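Local structure of substrate binding periplasmic protein (Ralstonia solanacearum, 3LOP) at residues Ile6-Ser11 and Ile47-Arg52; Leu31-Leu36 and Val291-Leu296; Asn43-Arg48 and Gly304-Arg309; Asn64-Ala69 and Leu95-Leu100. The protein probably binds leucine or related amino acids in the periplasm, as a substrate-binding protein of the kind that serves membrane transporters. All coordinates share one frame; numbering follows the deposited sequence.

Interaction 1 (Ile6-Ser11 and Ile47-Arg52); sequences ISVIQS and IRLVAR. With EDO (1,2-ethanediol), chain C.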
loop_
_atom_site.group_PDB
_atom_site.type_symbol
_atom_site.label_atom_id
_atom_site.label_comp_id
_atom_site.label_asym_id
_atom_site.label_seq_id
_atom_site.Cartn_x
_atom_site.Cartn_y
_atom_site.Cartn_z
ATOM N N ILE A 6 -0.605 -24.397 8.166
ATOM C CA ILE A 6 0.401 -23.675 7.397
ATOM C C ILE A 6 0.282 -22.249 7.921
ATOM O O ILE A 6 -0.778 -21.632 7.812
ATOM C CB ILE A 6 0.093 -23.694 5.889
ATOM C CG1 ILE A 6 0.160 -25.130 5.365
ATOM C CG2 ILE A 6 1.082 -22.798 5.149
ATOM C CD1 ILE A 6 -0.225 -25.272 3.908
ATOM N N SER A 7 1.356 -21.731 8.500
ATOM C CA SER A 7 1.320 -20.389 9.065
ATOM C C SER A 7 1.894 -19.290 8.193
ATOM O O SER A 7 2.841 -19.499 7.433
ATOM C CB SER A 7 2.026 -20.373 10.423
ATOM O OG SER A 7 1.311 -21.143 11.376
ATOM N N VAL A 8 1.290 -18.113 8.324
ATOM C CA VAL A 8 1.695 -16.912 7.605
ATOM C C VAL A 8 1.717 -15.813 8.663
ATOM O O VAL A 8 0.860 -15.786 9.548
ATOM C CB VAL A 8 0.672 -16.549 6.503
ATOM C CG1 VAL A 8 1.069 -15.243 5.827
ATOM C CG2 VAL A 8 0.598 -17.671 5.476
ATOM N N ILE A 9 2.694 -14.916 8.592
ATOM C CA ILE A 9 2.774 -13.848 9.586
ATOM C C ILE A 9 2.670 -12.441 9.009
ATOM O O ILE A 9 2.877 -12.220 7.817
ATOM C CB ILE A 9 4.081 -13.936 10.411
ATOM C CG1 ILE A 9 5.298 -13.819 9.493
ATOM C CG2 ILE A 9 4.119 -15.250 11.187
ATOM C CD1 ILE A 9 6.613 -13.690 10.249
ATOM N N GLN A 10 2.332 -11.499 9.881
ATOM C CA GLN A 10 2.209 -10.093 9.519
ATOM C C GLN A 10 2.691 -9.234 10.676
ATOM O O GLN A 10 2.392 -9.520 11.833
ATOM C CB GLN A 10 0.753 -9.693 9.257
ATOM C CG GLN A 10 0.153 -10.082 7.925
ATOM C CD GLN A 10 -1.207 -9.433 7.734
ATOM O OE1 GLN A 10 -2.058 -9.490 8.620
ATOM N NE2 GLN A 10 -1.415 -8.808 6.581
ATOM N N SER A 11 3.450 -8.191 10.358
ATOM C CA SER A 11 3.887 -7.233 11.363
ATOM C C SER A 11 3.407 -5.932 10.758
ATOM O O SER A 11 3.781 -5.592 9.640
ATOM C CB SER A 11 5.410 -7.191 11.517
ATOM O OG SER A 11 5.767 -6.236 12.514
ATOM N N ILE A 47 -4.990 -22.682 6.984
ATOM C CA ILE A 47 -4.020 -21.599 6.971
ATOM C C ILE A 47 -4.207 -20.793 8.249
ATOM O O ILE A 47 -5.329 -20.455 8.621
ATOM C CB ILE A 47 -4.222 -20.663 5.762
ATOM C CG1 ILE A 47 -4.135 -21.462 4.460
ATOM C CG2 ILE A 47 -3.176 -19.550 5.786
ATOM C CD1 ILE A 47 -2.825 -22.208 4.271
ATOM N N ARG A 48 -3.106 -20.513 8.937
ATOM C CA ARG A 48 -3.167 -19.729 10.160
ATOM C C ARG A 48 -2.386 -18.444 9.958
ATOM O O ARG A 48 -1.198 -18.478 9.639
ATOM C CB ARG A 48 -2.565 -20.495 11.342
ATOM C CG ARG A 48 -2.623 -19.700 12.644
ATOM C CD ARG A 48 -1.908 -20.380 13.803
ATOM N NE ARG A 48 -0.467 -20.475 13.590
ATOM C CZ ARG A 48 0.422 -20.610 14.568
ATOM N NH1 ARG A 48 0.019 -20.663 15.830
ATOM N NH2 ARG A 48 1.715 -20.691 14.286
ATOM N N LEU A 49 -3.061 -17.314 10.128
ATOM C CA LEU A 49 -2.415 -16.015 9.994
ATOM C C LEU A 49 -2.157 -15.466 11.384
ATOM O O LEU A 49 -3.079 -15.343 12.191
ATOM C CB LEU A 49 -3.305 -15.041 9.219
ATOM C CG LEU A 49 -2.831 -13.582 9.208
ATOM C CD1 LEU A 49 -1.479 -13.469 8.515
ATOM C CD2 LEU A 49 -3.863 -12.721 8.494
ATOM N N VAL A 50 -0.897 -15.151 11.664
ATOM C CA VAL A 50 -0.506 -14.602 12.954
ATOM C C VAL A 50 -0.032 -13.176 12.703
ATOM O O VAL A 50 0.836 -12.940 11.863
ATOM C CB VAL A 50 0.642 -15.422 13.585
ATOM C CG1 VAL A 50 0.961 -14.894 14.976
ATOM C CG2 VAL A 50 0.255 -16.892 13.656
ATOM N N ALA A 51 -0.605 -12.223 13.427
ATOM C CA ALA A 51 -0.233 -10.826 13.256
ATOM C C ALA A 51 0.314 -10.235 14.546
ATOM O O ALA A 51 0.033 -10.736 15.634
ATOM C CB ALA A 51 -1.444 -10.021 12.789
ATOM N N ARG A 52 1.113 -9.181 14.420
ATOM C CA ARG A 52 1.667 -8.517 15.591
ATOM C C ARG A 52 1.827 -7.035 15.311
ATOM O O ARG A 52 2.298 -6.625 14.248
ATOM C CB ARG A 52 3.012 -9.125 16.000
ATOM C CG ARG A 52 3.486 -8.669 17.384
ATOM C CD ARG A 52 4.578 -9.578 17.920
ATOM N NE ARG A 52 4.076 -10.936 18.096
ATOM C CZ ARG A 52 4.846 -11.994 18.321
ATOM N NH1 ARG A 52 6.159 -11.854 18.406
ATOM N NH2 ARG A 52 4.301 -13.198 18.432
HETATM C C1 EDO C . -6.861 -17.274 9.083
HETATM O O1 EDO C . -7.114 -15.881 9.276
HETATM C C2 EDO C . -6.871 -17.987 10.429
HETATM O O2 EDO C . -5.737 -17.575 11.188
#
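Ile6 and Ile47 meet at the start of two parallel strands, where CD1 of Ile47 lies 3.7 Å from CB of Ile6. The same methyl also approaches CG2 and CD1 of Ile6, so one branch end packs against much of its neighbour. Farther along this face CD1 of Leu49 lies between its neighbours on the other strand, 3.8 Å from CG of Gln10 and 4.1 Å from CG1 of Val8. Helix 19-38 covers Ile47 and Leu49 through Phe33, with Leu36 also on Ile47, while Leu296 of helix 284-303 reaches Val8. Strand 6-12, helix 19-38 and strand 47-53 form a right-handed beta-alpha-beta crossover, in which strand 47-53 is the outermost of its sheet and strand 6-12 borders strand 74-78 on its other flank. Backbone bonds run in parallel register, Arg48 N to Ile6 O at 2.8 Å and Val50 N to Val8 O likewise, and continue to Arg52 N and Gln10 O. On the face bearing Ser7 and Ile9 the edge strand is more open to solvent at Arg48, which turns back on Ser7 through a bend at chi3 (66°) and grips its OG side-on with two nitrogens, NE at 2.9 Å and NH2 at 3.0 Å. Both bonds are bent, and NH2 also has a long, weak ion pair with Asp72. The hydroxyl oxygen lies close to the guanidinium plane, while CG2 of Val50 packs over one face of the group. At the outer border Leu49 N donates to O2 of an ethanediol, probably from the crystallisation liquor, at 2.9 Å and nearly straight (166°).

Interaction 2 (Leu31-Leu36 and Val291-Leu296); sequences LYFDWL and VAAKVL. With EDO (1,2-ethanediol), chain C.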
loop_
_atom_site.group_PDB
_atom_site.type_symbol
_atom_site.label_atom_id
_atom_site.label_comp_id
_atom_site.label_asym_id
_atom_site.label_seq_id
_atom_site.Cartn_x
_atom_site.Cartn_y
_atom_site.Cartn_z
ATOM N N LEU A 31 -9.479 -11.866 6.263
ATOM C CA LEU A 31 -10.725 -12.194 5.588
ATOM C C LEU A 31 -10.475 -13.229 4.500
ATOM O O LEU A 31 -11.199 -14.223 4.396
ATOM C CB LEU A 31 -11.354 -10.944 4.964
ATOM C CG LEU A 31 -12.611 -11.208 4.125
ATOM C CD1 LEU A 31 -13.709 -11.801 4.995
ATOM C CD2 LEU A 31 -13.081 -9.908 3.486
ATOM N N TYR A 32 -9.450 -13.003 3.681
ATOM C CA TYR A 32 -9.182 -13.957 2.619
ATOM C C TYR A 32 -8.863 -15.346 3.161
ATOM O O TYR A 32 -9.387 -16.343 2.668
ATOM C CB TYR A 32 -8.033 -13.508 1.715
ATOM C CG TYR A 32 -7.880 -14.476 0.569
ATOM C CD1 TYR A 32 -8.811 -14.490 -0.473
ATOM C CD2 TYR A 32 -6.910 -15.476 0.601
ATOM C CE1 TYR A 32 -8.791 -15.484 -1.443
ATOM C CE2 TYR A 32 -6.880 -16.477 -0.365
ATOM C CZ TYR A 32 -7.827 -16.476 -1.379
ATOM O OH TYR A 32 -7.834 -17.494 -2.306
ATOM N N PHE A 33 -8.006 -15.422 4.171
ATOM C CA PHE A 33 -7.656 -16.724 4.715
ATOM C C PHE A 33 -8.830 -17.408 5.412
ATOM O O PHE A 33 -8.974 -18.623 5.316
ATOM C CB PHE A 33 -6.443 -16.609 5.644
ATOM C CG PHE A 33 -5.156 -16.315 4.915
ATOM C CD1 PHE A 33 -4.819 -17.021 3.765
ATOM C CD2 PHE A 33 -4.285 -15.334 5.374
ATOM C CE1 PHE A 33 -3.634 -16.754 3.081
ATOM C CE2 PHE A 33 -3.096 -15.061 4.696
ATOM C CZ PHE A 33 -2.774 -15.771 3.549
ATOM N N ASP A 34 -9.677 -16.645 6.099
ATOM C CA ASP A 34 -10.842 -17.250 6.747
ATOM C C ASP A 34 -11.757 -17.811 5.660
ATOM O O ASP A 34 -12.323 -18.887 5.805
ATOM C CB ASP A 34 -11.621 -16.221 7.576
ATOM C CG ASP A 34 -10.935 -15.875 8.884
ATOM O OD1 ASP A 34 -10.096 -16.673 9.353
ATOM O OD2 ASP A 34 -11.253 -14.809 9.459
ATOM N N TRP A 35 -11.889 -17.059 4.571
ATOM C CA TRP A 35 -12.710 -17.441 3.420
ATOM C C TRP A 35 -12.137 -18.710 2.786
ATOM O O TRP A 35 -12.869 -19.663 2.491
ATOM C CB TRP A 35 -12.714 -16.261 2.441
ATOM C CG TRP A 35 -13.187 -16.493 1.027
ATOM C CD1 TRP A 35 -12.471 -16.236 -0.107
ATOM C CD2 TRP A 35 -14.510 -16.850 0.588
ATOM N NE1 TRP A 35 -13.257 -16.394 -1.219
ATOM C CE2 TRP A 35 -14.515 -16.773 -0.824
ATOM C CE3 TRP A 35 -15.690 -17.225 1.248
ATOM C CZ2 TRP A 35 -15.651 -17.051 -1.591
ATOM C CZ3 TRP A 35 -16.823 -17.502 0.480
ATOM C CH2 TRP A 35 -16.792 -17.413 -0.923
ATOM N N LEU A 36 -10.821 -18.730 2.602
ATOM C CA LEU A 36 -10.143 -19.884 2.024
ATOM C C LEU A 36 -10.372 -21.105 2.914
ATOM O O LEU A 36 -10.650 -22.203 2.424
ATOM C CB LEU A 36 -8.645 -19.600 1.902
ATOM C CG LEU A 36 -7.766 -20.704 1.314
ATOM C CD1 LEU A 36 -8.179 -20.982 -0.123
ATOM C CD2 LEU A 36 -6.307 -20.276 1.379
ATOM N N VAL A 291 -5.802 -9.200 -1.664
ATOM C CA VAL A 291 -5.053 -9.568 -2.863
ATOM C C VAL A 291 -3.701 -10.197 -2.534
ATOM O O VAL A 291 -3.318 -11.207 -3.128
ATOM C CB VAL A 291 -4.850 -8.331 -3.778
ATOM C CG1 VAL A 291 -3.833 -8.630 -4.867
ATOM C CG2 VAL A 291 -6.179 -7.942 -4.417
ATOM N N ALA A 292 -2.976 -9.606 -1.591
ATOM C CA ALA A 292 -1.675 -10.146 -1.215
ATOM C C ALA A 292 -1.840 -11.558 -0.668
ATOM O O ALA A 292 -1.081 -12.467 -1.018
ATOM C CB ALA A 292 -1.014 -9.252 -0.178
ATOM N N ALA A 293 -2.845 -11.742 0.183
ATOM C CA ALA A 293 -3.103 -13.051 0.768
ATOM C C ALA A 293 -3.445 -14.083 -0.303
ATOM O O ALA A 293 -2.991 -15.222 -0.236
ATOM C CB ALA A 293 -4.233 -12.958 1.788
ATOM N N LYS A 294 -4.237 -13.681 -1.296
ATOM C CA LYS A 294 -4.622 -14.603 -2.359
ATOM C C LYS A 294 -3.418 -14.996 -3.214
ATOM O O LYS A 294 -3.287 -16.150 -3.615
ATOM C CB LYS A 294 -5.719 -13.990 -3.237
ATOM C CG LYS A 294 -6.301 -14.985 -4.230
ATOM C CD LYS A 294 -7.559 -14.458 -4.896
ATOM C CE LYS A 294 -8.163 -15.519 -5.806
ATOM N NZ LYS A 294 -9.412 -15.034 -6.457
ATOM N N VAL A 295 -2.540 -14.036 -3.496
ATOM C CA VAL A 295 -1.344 -14.320 -4.282
ATOM C C VAL A 295 -0.470 -15.321 -3.523
ATOM O O VAL A 295 0.043 -16.280 -4.100
ATOM C CB VAL A 295 -0.536 -13.031 -4.549
ATOM C CG1 VAL A 295 0.847 -13.374 -5.087
ATOM C CG2 VAL A 295 -1.278 -12.161 -5.551
ATOM N N LEU A 296 -0.302 -15.091 -2.223
ATOM C CA LEU A 296 0.497 -15.990 -1.402
ATOM C C LEU A 296 -0.152 -17.371 -1.346
ATOM O O LEU A 296 0.532 -18.387 -1.430
ATOM C CB LEU A 296 0.647 -15.423 0.015
ATOM C CG LEU A 296 1.356 -16.312 1.041
ATOM C CD1 LEU A 296 2.747 -16.710 0.544
ATOM C CD2 LEU A 296 1.455 -15.559 2.361
HETATM C C1 EDO C . -6.861 -17.274 9.083
HETATM O O1 EDO C . -7.114 -15.881 9.276
HETATM C C2 EDO C . -6.871 -17.987 10.429
HETATM O O2 EDO C . -5.737 -17.575 11.188
HETATM O O HOH W 1 -5.439 -18.277 -3.891
#
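Tyr32 and Phe33 of helix 19-38 pack on helix 284-303 where both helices cover the same side of the parallel sheet of a periplasmic-binding-protein lobe. The short segments are inclined at 46°, their axes 9.1 Å apart at closest, and Ala293 lies at the nearest point, its CA 6.4 Å from that of Tyr32. Its CB is wedged between the two aromatic side chains, touching CB of Tyr32 at 3.8 Å and making a CH-pi contact over the Phe33 face, offset toward the rim, with CZ nearest at 3.6 Å. CD2 of Leu296 makes a more distant contact at that ring's edge. Tyr32 has CG anti to the backbone N (chi1 -175°), which places CG on the side of the neighbouring helix. There the aliphatic part of Lys294 crosses one face of the ring in a second CH-pi contact, CB 3.8 Å from the centroid and 14° from its normal. The extended lysine then carries NZ to a salt bridge with Glu267, whose other carboxylate oxygen accepts a bond from Trp35 NE1, tying helix 263-275 to both helices. A water joins the pair, 3.0 Å from Tyr32 OH and donating to the carbonyl O of Lys294.

Interaction 3 (Asn43-Arg48 and Gly304-Arg309); sequences NGETIR and GPKPTR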
loop_
_atom_site.group_PDB
_atom_site.type_symbol
_atom_site.label_atom_id
_atom_site.label_comp_id
_atom_site.label_asym_id
_atom_site.label_seq_id
_atom_site.Cartn_x
_atom_site.Cartn_y
_atom_site.Cartn_z
ATOM N N ASN A 43 -5.115 -27.620 -0.172
ATOM C CA ASN A 43 -4.780 -29.037 -0.237
ATOM C C ASN A 43 -5.174 -29.713 1.077
ATOM O O ASN A 43 -4.445 -30.551 1.604
ATOM C CB ASN A 43 -3.280 -29.218 -0.503
ATOM C CG ASN A 43 -2.841 -28.609 -1.830
ATOM O OD1 ASN A 43 -3.429 -28.880 -2.879
ATOM N ND2 ASN A 43 -1.797 -27.787 -1.788
ATOM N N GLY A 44 -6.334 -29.322 1.602
ATOM C CA GLY A 44 -6.830 -29.893 2.842
ATOM C C GLY A 44 -6.163 -29.373 4.101
ATOM O O GLY A 44 -6.407 -29.884 5.193
ATOM N N GLU A 45 -5.324 -28.353 3.965
ATOM C CA GLU A 45 -4.636 -27.802 5.123
ATOM C C GLU A 45 -5.185 -26.437 5.528
ATOM O O GLU A 45 -5.551 -25.628 4.678
ATOM C CB GLU A 45 -3.134 -27.701 4.843
ATOM C CG GLU A 45 -2.487 -29.034 4.496
ATOM C CD GLU A 45 -0.980 -28.940 4.365
ATOM O OE1 GLU A 45 -0.308 -28.690 5.388
ATOM O OE2 GLU A 45 -0.468 -29.114 3.239
ATOM N N THR A 46 -5.246 -26.205 6.836
ATOM C CA THR A 46 -5.742 -24.950 7.399
ATOM C C THR A 46 -4.642 -23.900 7.383
ATOM O O THR A 46 -3.501 -24.186 7.741
ATOM C CB THR A 46 -6.160 -25.100 8.883
ATOM O OG1 THR A 46 -7.129 -26.133 9.025
ATOM C CG2 THR A 46 -6.774 -23.820 9.394
ATOM N N ILE A 47 -4.990 -22.682 6.984
ATOM C CA ILE A 47 -4.020 -21.599 6.971
ATOM C C ILE A 47 -4.207 -20.793 8.249
ATOM O O ILE A 47 -5.329 -20.455 8.621
ATOM C CB ILE A 47 -4.222 -20.663 5.762
ATOM C CG1 ILE A 47 -4.135 -21.462 4.460
ATOM C CG2 ILE A 47 -3.176 -19.550 5.786
ATOM C CD1 ILE A 47 -2.825 -22.208 4.271
ATOM N N ARG A 48 -3.106 -20.513 8.937
ATOM C CA ARG A 48 -3.167 -19.729 10.160
ATOM C C ARG A 48 -2.386 -18.444 9.958
ATOM O O ARG A 48 -1.198 -18.478 9.639
ATOM C CB ARG A 48 -2.565 -20.495 11.342
ATOM C CG ARG A 48 -2.623 -19.700 12.644
ATOM C CD ARG A 48 -1.908 -20.380 13.803
ATOM N NE ARG A 48 -0.467 -20.475 13.590
ATOM C CZ ARG A 48 0.422 -20.610 14.568
ATOM N NH1 ARG A 48 0.019 -20.663 15.830
ATOM N NH2 ARG A 48 1.715 -20.691 14.286
ATOM N N GLY A 304 2.733 -27.513 -2.942
ATOM C CA GLY A 304 2.422 -28.886 -2.582
ATOM C C GLY A 304 2.140 -29.111 -1.108
ATOM O O GLY A 304 2.235 -28.185 -0.307
ATOM N N PRO A 305 1.783 -30.347 -0.721
ATOM C CA PRO A 305 1.479 -30.707 0.667
ATOM C C PRO A 305 2.625 -30.398 1.626
ATOM O O PRO A 305 3.795 -30.502 1.258
ATOM C CB PRO A 305 1.195 -32.204 0.577
ATOM C CG PRO A 305 0.601 -32.340 -0.784
ATOM C CD PRO A 305 1.532 -31.489 -1.616
ATOM N N LYS A 306 2.272 -30.023 2.854
ATOM C CA LYS A 306 3.251 -29.696 3.888
ATOM C C LYS A 306 4.401 -28.896 3.288
ATOM O O LYS A 306 5.567 -29.268 3.424
ATOM C CB LYS A 306 3.786 -30.983 4.518
ATOM C CG LYS A 306 2.700 -31.889 5.082
ATOM C CD LYS A 306 3.293 -33.147 5.693
ATOM C CE LYS A 306 2.208 -34.049 6.265
ATOM N NZ LYS A 306 2.779 -35.265 6.912
ATOM N N PRO A 307 4.084 -27.770 2.631
ATOM C CA PRO A 307 5.080 -26.905 1.996
ATOM C C PRO A 307 6.062 -26.247 2.952
ATOM O O PRO A 307 5.694 -25.826 4.048
ATOM C CB PRO A 307 4.219 -25.880 1.269
ATOM C CG PRO A 307 3.083 -25.702 2.216
ATOM C CD PRO A 307 2.752 -27.138 2.587
ATOM N N THR A 308 7.316 -26.162 2.520
ATOM C CA THR A 308 8.359 -25.539 3.319
ATOM C C THR A 308 8.525 -24.098 2.868
ATOM O O THR A 308 7.995 -23.693 1.833
ATOM C CB THR A 308 9.717 -26.235 3.135
ATOM O OG1 THR A 308 10.157 -26.064 1.782
ATOM C CG2 THR A 308 9.605 -27.717 3.450
ATOM N N ARG A 309 9.278 -23.336 3.649
ATOM C CA ARG A 309 9.543 -21.940 3.351
ATOM C C ARG A 309 10.231 -21.843 1.986
ATOM O O ARG A 309 9.941 -20.951 1.191
ATOM C CB ARG A 309 10.438 -21.363 4.450
ATOM C CG ARG A 309 10.311 -19.874 4.664
ATOM C CD ARG A 309 10.995 -19.470 5.961
ATOM N NE ARG A 309 10.402 -20.140 7.117
ATOM C CZ ARG A 309 10.755 -19.914 8.379
ATOM N NH1 ARG A 309 11.704 -19.031 8.658
ATOM N NH2 ARG A 309 10.156 -20.569 9.364
HETATM O O HOH W 2 0.136 -26.568 -0.165
#
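Glu45 reaches across to the loop at Lys306, where its OE2 accepts the backbone N-H of Lys306 at 2.9 Å. The bond is fairly straight (157°), and the donor meets the oxygen on the syn side of the carboxylate, moderately out of its plane. The same oxygen lies 3.6 Å from CA of Pro305 and 3.8 Å from CD of Pro307, so the prolines on either side of Lys306 in sequence frame it. A water makes the second link: it accepts from ND2 of Asn43 at 2.8 Å and donates to the carbonyl O of Gly304 at 2.7 Å. Farther out, Gly304 leaves the helical conformation with positive phi (89°) at the end of helix 284-303, and Thr308 forms the N-cap of helix 309-317. The contact therefore joins the connection between those two helices to the loop leading into strand 47-53. Ile6 of the adjoining strand touches both Glu45 and Pro307. Because a carboxylate oxygen is held by a peptide N-H, while Lys306 CB points away from the other segment, the pairing with Glu45 rests on the lysine's backbone; the negative charge would probably strengthen the bond at this solvent-facing edge.

Interaction 4 (Asn64-Ala69 and Leu95-Leu100); sequences NVRDMA and LAEARL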
loop_
_atom_site.group_PDB
_atom_site.type_symbol
_atom_site.label_atom_id
_atom_site.label_comp_id
_atom_site.label_asym_id
_atom_site.label_seq_id
_atom_site.Cartn_x
_atom_site.Cartn_y
_atom_site.Cartn_z
ATOM N N ASN A 64 9.630 -8.003 15.682
ATOM C CA ASN A 64 8.436 -8.804 15.438
ATOM C C ASN A 64 8.677 -9.904 14.414
ATOM O O ASN A 64 8.370 -11.070 14.659
ATOM C CB ASN A 64 7.289 -7.925 14.937
ATOM C CG ASN A 64 6.602 -7.161 16.047
ATOM O OD1 ASN A 64 6.963 -7.267 17.221
ATOM N ND2 ASN A 64 5.597 -6.384 15.676
ATOM N N VAL A 65 9.228 -9.533 13.262
ATOM C CA VAL A 65 9.465 -10.516 12.217
ATOM C C VAL A 65 10.444 -11.602 12.645
ATOM O O VAL A 65 10.198 -12.781 12.416
ATOM C CB VAL A 65 9.954 -9.840 10.920
ATOM C CG1 VAL A 65 10.286 -10.900 9.869
ATOM C CG2 VAL A 65 8.859 -8.915 10.389
ATOM N N ARG A 66 11.546 -11.213 13.279
ATOM C CA ARG A 66 12.522 -12.199 13.731
ATOM C C ARG A 66 11.881 -13.148 14.745
ATOM O O ARG A 66 12.030 -14.366 14.640
ATOM C CB ARG A 66 13.737 -11.511 14.356
ATOM C CG ARG A 66 14.741 -12.486 14.950
ATOM C CD ARG A 66 16.056 -11.813 15.303
ATOM N NE ARG A 66 16.863 -11.541 14.117
ATOM C CZ ARG A 66 17.270 -10.331 13.747
ATOM N NH1 ARG A 66 16.944 -9.270 14.473
ATOM N NH2 ARG A 66 18.009 -10.185 12.656
ATOM N N ASP A 67 11.169 -12.591 15.722
ATOM C CA ASP A 67 10.509 -13.414 16.734
ATOM C C ASP A 67 9.478 -14.360 16.125
ATOM O O ASP A 67 9.480 -15.560 16.415
ATOM C CB ASP A 67 9.805 -12.538 17.782
ATOM C CG ASP A 67 10.765 -11.749 18.642
ATOM O OD1 ASP A 67 11.916 -12.192 18.836
ATOM O OD2 ASP A 67 10.361 -10.672 19.148
HETATM N N MSE A 68 8.591 -13.837 15.286
HETATM C CA MSE A 68 7.566 -14.671 14.676
HETATM C C MSE A 68 8.133 -15.724 13.715
HETATM O O MSE A 68 7.599 -16.829 13.608
HETATM C CB MSE A 68 6.501 -13.803 13.963
HETATM C CG MSE A 68 5.268 -13.457 14.859
HETATM SE SE MSE A 68 3.873 -12.387 14.051
HETATM C CE MSE A 68 5.048 -11.087 13.717
ATOM N N ALA A 69 9.222 -15.394 13.029
ATOM C CA ALA A 69 9.824 -16.337 12.092
ATOM C C ALA A 69 10.371 -17.562 12.813
ATOM O O ALA A 69 10.464 -18.646 12.239
ATOM C CB ALA A 69 10.941 -15.661 11.309
ATOM N N LEU A 95 15.009 -10.928 6.818
ATOM C CA LEU A 95 14.381 -11.857 5.889
ATOM C C LEU A 95 15.375 -12.915 5.427
ATOM O O LEU A 95 15.030 -14.088 5.312
ATOM C CB LEU A 95 13.825 -11.106 4.677
ATOM C CG LEU A 95 12.792 -10.013 4.965
ATOM C CD1 LEU A 95 12.398 -9.343 3.656
ATOM C CD2 LEU A 95 11.573 -10.610 5.651
ATOM N N ALA A 96 16.611 -12.498 5.169
ATOM C CA ALA A 96 17.646 -13.425 4.718
ATOM C C ALA A 96 17.927 -14.487 5.775
ATOM O O ALA A 96 18.121 -15.659 5.460
ATOM C CB ALA A 96 18.926 -12.661 4.400
ATOM N N GLU A 97 17.952 -14.061 7.029
ATOM C CA GLU A 97 18.224 -14.962 8.138
ATOM C C GLU A 97 17.142 -16.026 8.283
ATOM O O GLU A 97 17.429 -17.191 8.569
ATOM C CB GLU A 97 18.337 -14.145 9.421
ATOM C CG GLU A 97 18.520 -14.952 10.688
ATOM C CD GLU A 97 18.641 -14.047 11.887
ATOM O OE1 GLU A 97 19.681 -13.366 12.011
ATOM O OE2 GLU A 97 17.689 -13.999 12.692
ATOM N N ALA A 98 15.895 -15.622 8.072
ATOM C CA ALA A 98 14.774 -16.540 8.191
ATOM C C ALA A 98 14.409 -17.197 6.861
ATOM O O ALA A 98 13.582 -18.103 6.831
ATOM C CB ALA A 98 13.558 -15.795 8.744
ATOM N N ARG A 99 15.033 -16.747 5.773
ATOM C CA ARG A 99 14.724 -17.262 4.437
ATOM C C ARG A 99 13.219 -17.129 4.251
ATOM O O ARG A 99 12.566 -17.990 3.665
ATOM C CB ARG A 99 15.146 -18.728 4.294
ATOM C CG ARG A 99 16.655 -18.912 4.228
ATOM C CD ARG A 99 17.050 -20.373 4.019
ATOM N NE ARG A 99 16.658 -21.207 5.150
ATOM C CZ ARG A 99 15.622 -22.038 5.154
ATOM N NH1 ARG A 99 14.859 -22.164 4.076
ATOM N NH2 ARG A 99 15.342 -22.736 6.248
ATOM N N LEU A 100 12.684 -16.022 4.745
ATOM C CA LEU A 100 11.253 -15.764 4.699
ATOM C C LEU A 100 10.840 -14.766 3.628
ATOM O O LEU A 100 11.230 -13.602 3.669
ATOM C CB LEU A 100 10.794 -15.244 6.063
ATOM C CG LEU A 100 9.287 -15.154 6.298
ATOM C CD1 LEU A 100 8.700 -16.551 6.357
ATOM C CD2 LEU A 100 9.016 -14.409 7.599
#
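Glu97 OE2 is gripped by two arginines of helix 58-71, Arg66 across this contact and Arg70 one turn farther on. Glu97 sits in the last turn of helix 94-98, which ends in a Schellman motif. From Arg66 the bond is a salt bridge through NE, 3.0 Å long and nearly straight (171°). The oxygen lies in the guanidinium plane and is met on its syn side, with the donor well out of the carboxylate plane; the two flat groups are turned 44° from one another. A bend at chi3 (-76°) in Arg66 helps present this N-H, and the two side chains cross at about a right angle. In the Schellman motif Arg99 adopts positive phi as the C-prime residue, Leu100 N bonds to Leu95 O at 3.1 Å, and Arg99 N makes a weak bond to Ala96 O. That ending turns Leu100 back toward helix 58-71. Away from the exposed salt bridge the contact becomes apolar. CB of Ala69 and CB of Ala98 touch at 3.7 Å, small groups that let the backbones come close, their CA atoms 6.3 Å apart. Farther in, Val65 takes up the apolar contact, while Leu77 of strand 74-78 touches Val65, Leu95 and Leu100 and forms the floor beneath them. NH1 of Arg309, at the start of helix 309-317, hydrogen-bonds to the carbonyl O of Ala98. CG1 of Val65 meets two leucine methyls, CD2 of Leu95 in the helix and CD2 of Leu100 just after it, each 4.4 Å away.

In the fold
Interaction 1 lies in the parallel sheet, at its edge, and the other three are arranged around it. Interaction 2 packs on one face, its centre about 11 Å away, with Leu296 CD2 3.5 Å from Val8 CG1. Interaction 4 lies on the other face, about 12 Å from interaction 1 between centres; Ser11 OG, which also bonds Asp54, probably bonds to Asn64 ND2. Interaction 3 shares Ile47 and Arg48 with interaction 1, and Arg309 links it to interaction 4 through Ala98 O. Interactions 2 and 4 do not touch; their nearest atoms are about 8 Å apart. The bound leucine lies beyond the C-terminal ends of the strands, about 12 Å from the Gln10 side chain and about 14 Å from that of Val65.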